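Uncharacterized peptidase Lmo0363 (PDB 3L4E) is probably a serine peptidase of the S51 (peptidase E-like) family, hydrolysing peptide bonds with a serine nucleophile, though its own substrates are uncharacterised. Local coordinates at residues Ser157-Tyr162 with Glu169-Ile174; Thr38-Thr43 with Thr139-Asn144. One frame throughout, in Å; residues are numbered along the deposited sequence.

Overall arrangement
Both contacts belong to the single peptidase S51 unit, an alpha/beta fold built round a mixed, mostly parallel sheet, yet neither includes a strand of that sheet. Contact 2 closes first along the chain, joining the loop between strand 29-33 and helix 44-55 to the loop after helix 121-124. Contact 1 follows, linking strand 157-159, part of a separate two-stranded parallel sheet, with helix 168-177. The centres of contacts 1 and 2 lie about 19 Å apart and their nearest atoms about 9 Å apart, without touching. Contact 1 carries His-161, a probable charge-relay residue beside Ser-120; in contact 2, Glu-40 and Lys-141 meet a bound sulfate, and the Glu-40 side chain is about 9 Å from those of Ser-120 and His-161.

Contact 1: residues Ser157-Tyr162 with Glu169-Ile174; sequences STLPHY and EITQKI
Leu-159 and Tyr-162 pack on Thr-171 and, for Leu-159, also on Ile-174 of helix 168-177, where strand 157-159 runs out into the loop carrying His-161, by similarity a charge-relay residue of this S51 peptidase fold. The strand pairs in parallel with 184-186. Leu-159 extends toward the helix with CG anti to its backbone N (chi1 -178°), and its two methyls divide the work. CD1 reaches the end of Ile-174, 3.7 Å from that residue's CD1, while CD2 settles near the helix backbone, 3.6 Å from Thr-171 O, and also touches Ile-174 CG2. Pro-160 contributes chiefly its carbonyl: its O is 3.7 Å from Thr-171 CG2, and His-161 O approaches the same methyl at 3.8 Å. With chi1 of Thr-171 at 57°, OG1 sits between the backbone N and carbonyl carbon, leaving CG2 as the branch turned to these oxygens. The imidazole of His-161 has other partners: ND1 is hydrogen-bonded to Asn-189 ND2, the ring is stacked with Phe-167 and the side chain is about 3 Å from that of Ser-120. Beyond it, Tyr-162 turns its ring obliquely to Thr-171, whose CB lies 4.0 Å from Tyr-162 CD1. The hydroxyl OG1 of Thr-171 is hydrogen-bonded outside the contact, to Phe-167 O, Lys-168 O and Asn-163 N.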
loop_
_atom_site.group_PDB
_atom_site.type_symbol
_atom_site.label_atom_id
_atom_site.label_comp_id
_atom_site.label_asym_id
_atom_site.label_seq_id
_atom_site.Cartn_x
_atom_site.Cartn_y
_atom_site.Cartn_z
ATOM N N SER A 157 4.721 10.680 6.095
ATOM C CA SER A 157 5.431 9.843 5.130
ATOM C C SER A 157 5.836 8.505 5.742
ATOM O O SER A 157 6.848 8.404 6.443
ATOM C CB SER A 157 6.672 10.573 4.607
ATOM O OG SER A 157 6.317 11.797 3.991
ATOM N N THR A 158 5.046 7.476 5.462
ATOM C CA THR A 158 5.255 6.170 6.071
ATOM C C THR A 158 6.570 5.561 5.612
ATOM O O THR A 158 6.866 5.526 4.417
ATOM C CB THR A 158 4.094 5.220 5.756
ATOM O OG1 THR A 158 2.864 5.825 6.174
ATOM C CG2 THR A 158 4.275 3.883 6.460
ATOM N N LEU A 159 7.357 5.090 6.571
ATOM C CA LEU A 159 8.653 4.484 6.283
ATOM C C LEU A 159 8.638 3.029 6.737
ATOM O O LEU A 159 8.774 2.744 7.922
ATOM C CB LEU A 159 9.766 5.257 6.984
ATOM C CG LEU A 159 11.188 4.769 6.724
ATOM C CD1 LEU A 159 11.509 4.804 5.236
ATOM C CD2 LEU A 159 12.166 5.626 7.505
ATOM N N PRO A 160 8.458 2.098 5.791
ATOM C CA PRO A 160 8.268 0.697 6.185
ATOM C C PRO A 160 9.582 -0.029 6.444
ATOM O O PRO A 160 10.661 0.441 6.052
ATOM C CB PRO A 160 7.557 0.092 4.972
ATOM C CG PRO A 160 8.084 0.888 3.818
ATOM C CD PRO A 160 8.325 2.294 4.335
ATOM N N HIS A 161 9.469 -1.175 7.110
ATOM C CA HIS A 161 10.616 -1.974 7.530
ATOM C C HIS A 161 11.557 -1.188 8.451
ATOM O O HIS A 161 12.758 -1.434 8.444
ATOM C CB HIS A 161 11.402 -2.513 6.322
ATOM C CG HIS A 161 10.550 -3.086 5.228
ATOM N ND1 HIS A 161 9.721 -4.173 5.414
ATOM C CD2 HIS A 161 10.422 -2.739 3.925
ATOM C CE1 HIS A 161 9.111 -4.462 4.278
ATOM N NE2 HIS A 161 9.518 -3.606 3.357
ATOM N N TYR A 162 11.021 -0.253 9.239
ATOM C CA TYR A 162 11.876 0.639 10.041
ATOM C C TYR A 162 12.759 -0.108 11.032
ATOM O O TYR A 162 12.272 -0.898 11.845
ATOM C CB TYR A 162 11.068 1.714 10.780
ATOM C CG TYR A 162 11.950 2.644 11.599
ATOM C CD1 TYR A 162 12.697 3.644 10.984
ATOM C CD2 TYR A 162 12.049 2.514 12.980
ATOM C CE1 TYR A 162 13.509 4.489 11.723
ATOM C CE2 TYR A 162 12.858 3.359 13.729
ATOM C CZ TYR A 162 13.584 4.346 13.097
ATOM O OH TYR A 162 14.396 5.187 13.833
ATOM N N GLU A 169 20.284 0.264 7.873
ATOM C CA GLU A 169 21.018 1.473 7.517
ATOM C C GLU A 169 20.208 2.373 6.588
ATOM O O GLU A 169 20.233 3.596 6.727
ATOM C CB GLU A 169 22.404 1.163 6.933
ATOM C CG GLU A 169 22.541 -0.184 6.243
ATOM C CD GLU A 169 23.979 -0.479 5.850
ATOM O OE1 GLU A 169 24.826 0.434 5.966
ATOM O OE2 GLU A 169 24.267 -1.620 5.426
ATOM N N ILE A 170 19.474 1.764 5.660
ATOM C CA ILE A 170 18.629 2.521 4.737
ATOM C C ILE A 170 17.618 3.388 5.473
ATOM O O ILE A 170 17.539 4.595 5.241
ATOM C CB ILE A 170 17.891 1.606 3.744
ATOM C CG1 ILE A 170 18.867 1.073 2.690
ATOM C CG2 ILE A 170 16.736 2.357 3.084
ATOM C CD1 ILE A 170 18.272 0.032 1.775
ATOM N N THR A 171 16.832 2.767 6.353
ATOM C CA THR A 171 15.773 3.487 7.054
ATOM C C THR A 171 16.328 4.521 8.035
ATOM O O THR A 171 15.723 5.573 8.247
ATOM C CB THR A 171 14.780 2.533 7.766
ATOM O OG1 THR A 171 15.478 1.686 8.686
ATOM C CG2 THR A 171 14.037 1.666 6.750
ATOM N N GLN A 172 17.478 4.215 8.627
ATOM C CA GLN A 172 18.152 5.147 9.523
ATOM C C GLN A 172 18.547 6.426 8.792
ATOM O O GLN A 172 18.337 7.535 9.289
ATOM C CB GLN A 172 19.403 4.497 10.120
ATOM C CG GLN A 172 19.121 3.361 11.094
ATOM C CD GLN A 172 18.414 3.836 12.345
ATOM O OE1 GLN A 172 17.597 3.119 12.921
ATOM N NE2 GLN A 172 18.722 5.056 12.769
ATOM N N LYS A 173 19.125 6.262 7.607
ATOM C CA LYS A 173 19.600 7.403 6.832
ATOM C C LYS A 173 18.453 8.237 6.277
ATOM O O LYS A 173 18.605 9.436 6.056
ATOM C CB LYS A 173 20.544 6.942 5.723
ATOM C CG LYS A 173 21.882 6.450 6.264
ATOM C CD LYS A 173 22.835 6.021 5.163
ATOM C CE LYS A 173 24.197 5.661 5.745
ATOM N NZ LYS A 173 25.147 5.191 4.699
ATOM N N ILE A 174 17.301 7.604 6.067
ATOM C CA ILE A 174 16.119 8.320 5.611
ATOM C C ILE A 174 15.569 9.225 6.709
ATOM O O ILE A 174 15.247 10.384 6.459
ATOM C CB ILE A 174 15.026 7.351 5.107
ATOM C CG1 ILE A 174 15.496 6.657 3.825
ATOM C CG2 ILE A 174 13.692 8.077 4.889
ATOM C CD1 ILE A 174 14.471 5.744 3.195
#

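Contact 2: residues Thr38-Thr43 with Thr139-Asn144; sequences TVEEVT and TKKAVN. With SO4 (sulfate ion), chain C.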
loop_
_atom_site.group_PDB
_atom_site.type_symbol
_atom_site.label_atom_id
_atom_site.label_comp_id
_atom_site.label_asym_id
_atom_site.label_seq_id
_atom_site.Cartn_x
_atom_site.Cartn_y
_atom_site.Cartn_z
ATOM N N THR A 38 5.811 -6.287 -9.799
ATOM C CA THR A 38 6.043 -6.908 -11.107
ATOM C C THR A 38 7.404 -6.583 -11.719
ATOM O O THR A 38 7.825 -7.221 -12.682
ATOM C CB THR A 38 4.921 -6.571 -12.114
ATOM O OG1 THR A 38 4.895 -5.158 -12.364
ATOM C CG2 THR A 38 3.558 -7.046 -11.587
ATOM N N VAL A 39 8.090 -5.592 -11.161
ATOM C CA VAL A 39 9.426 -5.230 -11.626
ATOM C C VAL A 39 10.482 -5.634 -10.595
ATOM O O VAL A 39 11.656 -5.314 -10.737
ATOM C CB VAL A 39 9.537 -3.721 -11.924
ATOM C CG1 VAL A 39 8.629 -3.343 -13.092
ATOM C CG2 VAL A 39 9.201 -2.901 -10.676
ATOM N N GLU A 40 10.049 -6.342 -9.556
ATOM C CA GLU A 40 10.942 -6.766 -8.490
ATOM C C GLU A 40 11.372 -8.206 -8.699
ATOM O O GLU A 40 10.635 -9.010 -9.280
ATOM C CB GLU A 40 10.243 -6.646 -7.134
ATOM C CG GLU A 40 9.804 -5.241 -6.796
ATOM C CD GLU A 40 10.976 -4.318 -6.568
ATOM O OE1 GLU A 40 11.378 -4.158 -5.397
ATOM O OE2 GLU A 40 11.506 -3.764 -7.556
ATOM N N GLU A 41 12.554 -8.529 -8.189
ATOM C CA GLU A 41 13.157 -9.834 -8.420
ATOM C C GLU A 41 12.935 -10.839 -7.292
ATOM O O GLU A 41 13.093 -12.040 -7.496
ATOM C CB GLU A 41 14.643 -9.658 -8.717
ATOM C CG GLU A 41 14.866 -8.805 -9.971
ATOM C CD GLU A 41 16.312 -8.661 -10.353
ATOM O OE1 GLU A 41 17.079 -8.068 -9.570
ATOM O OE2 GLU A 41 16.678 -9.133 -11.450
ATOM N N VAL A 42 12.573 -10.352 -6.108
ATOM C CA VAL A 42 12.255 -11.227 -4.983
ATOM C C VAL A 42 10.917 -10.784 -4.393
ATOM O O VAL A 42 10.803 -9.675 -3.856
ATOM C CB VAL A 42 13.358 -11.177 -3.911
ATOM C CG1 VAL A 42 13.000 -12.083 -2.735
ATOM C CG2 VAL A 42 14.717 -11.559 -4.522
ATOM N N THR A 43 9.904 -11.644 -4.491
ATOM C CA THR A 43 8.531 -11.203 -4.237
ATOM C C THR A 43 7.674 -12.125 -3.352
ATOM O O THR A 43 6.454 -12.229 -3.543
ATOM C CB THR A 43 7.798 -10.954 -5.570
ATOM O OG1 THR A 43 7.894 -12.127 -6.387
ATOM C CG2 THR A 43 8.431 -9.783 -6.300
ATOM N N THR A 139 14.700 4.202 -8.787
ATOM C CA THR A 139 13.933 4.968 -9.766
ATOM C C THR A 139 14.194 4.501 -11.198
ATOM O O THR A 139 13.470 4.885 -12.120
ATOM C CB THR A 139 14.237 6.473 -9.681
ATOM O OG1 THR A 139 15.618 6.694 -9.979
ATOM C CG2 THR A 139 13.927 7.014 -8.292
ATOM N N LYS A 140 15.225 3.678 -11.385
ATOM C CA LYS A 140 15.541 3.133 -12.706
ATOM C C LYS A 140 14.375 2.358 -13.293
ATOM O O LYS A 140 14.270 2.203 -14.512
ATOM C CB LYS A 140 16.754 2.198 -12.647
ATOM C CG LYS A 140 18.036 2.816 -12.130
ATOM C CD LYS A 140 19.190 1.824 -12.272
ATOM C CE LYS A 140 20.318 2.117 -11.291
ATOM N NZ LYS A 140 19.936 1.793 -9.884
ATOM N N LYS A 141 13.499 1.862 -12.424
ATOM C CA LYS A 141 12.396 1.018 -12.870
ATOM C C LYS A 141 11.162 1.816 -13.276
ATOM O O LYS A 141 10.172 1.255 -13.743
ATOM C CB LYS A 141 12.091 -0.057 -11.830
ATOM C CG LYS A 141 13.275 -1.004 -11.670
ATOM C CD LYS A 141 13.001 -2.149 -10.722
ATOM C CE LYS A 141 14.181 -3.109 -10.699
ATOM N NZ LYS A 141 14.062 -4.104 -9.598
ATOM N N ALA A 142 11.237 3.135 -13.125
ATOM C CA ALA A 142 10.133 4.012 -13.500
ATOM C C ALA A 142 10.638 5.071 -14.477
ATOM O O ALA A 142 10.981 6.188 -14.075
ATOM C CB ALA A 142 9.545 4.667 -12.263
ATOM N N VAL A 143 10.694 4.726 -15.761
ATOM C CA VAL A 143 11.355 5.594 -16.732
ATOM C C VAL A 143 10.477 6.733 -17.235
ATOM O O VAL A 143 10.947 7.587 -17.988
ATOM C CB VAL A 143 11.885 4.808 -17.952
ATOM C CG1 VAL A 143 12.850 3.709 -17.514
ATOM C CG2 VAL A 143 10.730 4.239 -18.782
ATOM N N ASN A 144 9.216 6.754 -16.812
ATOM C CA ASN A 144 8.261 7.770 -17.262
ATOM C C ASN A 144 7.778 8.721 -16.169
ATOM O O ASN A 144 7.250 9.789 -16.461
ATOM C CB ASN A 144 7.047 7.116 -17.926
ATOM C CG ASN A 144 7.423 6.262 -19.110
ATOM O OD1 ASN A 144 6.989 5.116 -19.226
ATOM N ND2 ASN A 144 8.244 6.809 -19.993
HETATM S S SO4 C . 14.440 -2.161 -6.704
HETATM O O1 SO4 C . 14.791 -1.821 -8.079
HETATM O O2 SO4 C . 14.705 -3.574 -6.463
HETATM O O3 SO4 C . 15.242 -1.348 -5.800
HETATM O O4 SO4 C . 13.022 -1.883 -6.477
#
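Lys-141 reaches across to Val-39 and Glu-40, bringing its ammonium to a backbone carbonyl, a carboxylate and a sulfate ion. Lys-141 NZ donates a hydrogen bond to Val-39 O at 2.9 Å. The C=O...N angle is 148°, and the donor is tilted 24° from the carbonyl plane. The side chain leaves the 3-10 segment 139-141 with CG anti to the carbonyl carbon and stays extended beyond CG, which gives it the length to cross to segment 38-43.

The charged contacts gather round the same nitrogen. Glu-40 bends at chi2 (-67°), returning its carboxylate toward the lysine although its CB points away, and OE2 makes a salt bridge with Lys-141 NZ at 3.3 Å, its hydrogen bond weak. The two side chains cross at about a right angle. Sulfate O1 and O2 accept weak hydrogen bonds from NZ, the O1 to Lys-141 NZ distance being 2.8 Å. Glu-40 OE2 and sulfate O4 approach closely, at 2.6 Å, and a proton may be shared between these two oxygens.

In the S51 alpha/beta fold this bridge joins the loop preceding helix 44-55 to the long connection between helix 121-124 and strand 157-159. The sulfate, probably from the crystallisation liquor, is also held by Asn-89 ND2 and the backbone N of Ser-138. Glu-40 lies about 9 Å, side chain to side chain, from Ser-120 and His-161, both active-site residues by similarity.

Apolar contact is limited to the aliphatic part of the lysine. Val-39 and Lys-141 run past each other in opposite directions, and Val-39 CG2 meets Lys-141 CD at 3.9 Å.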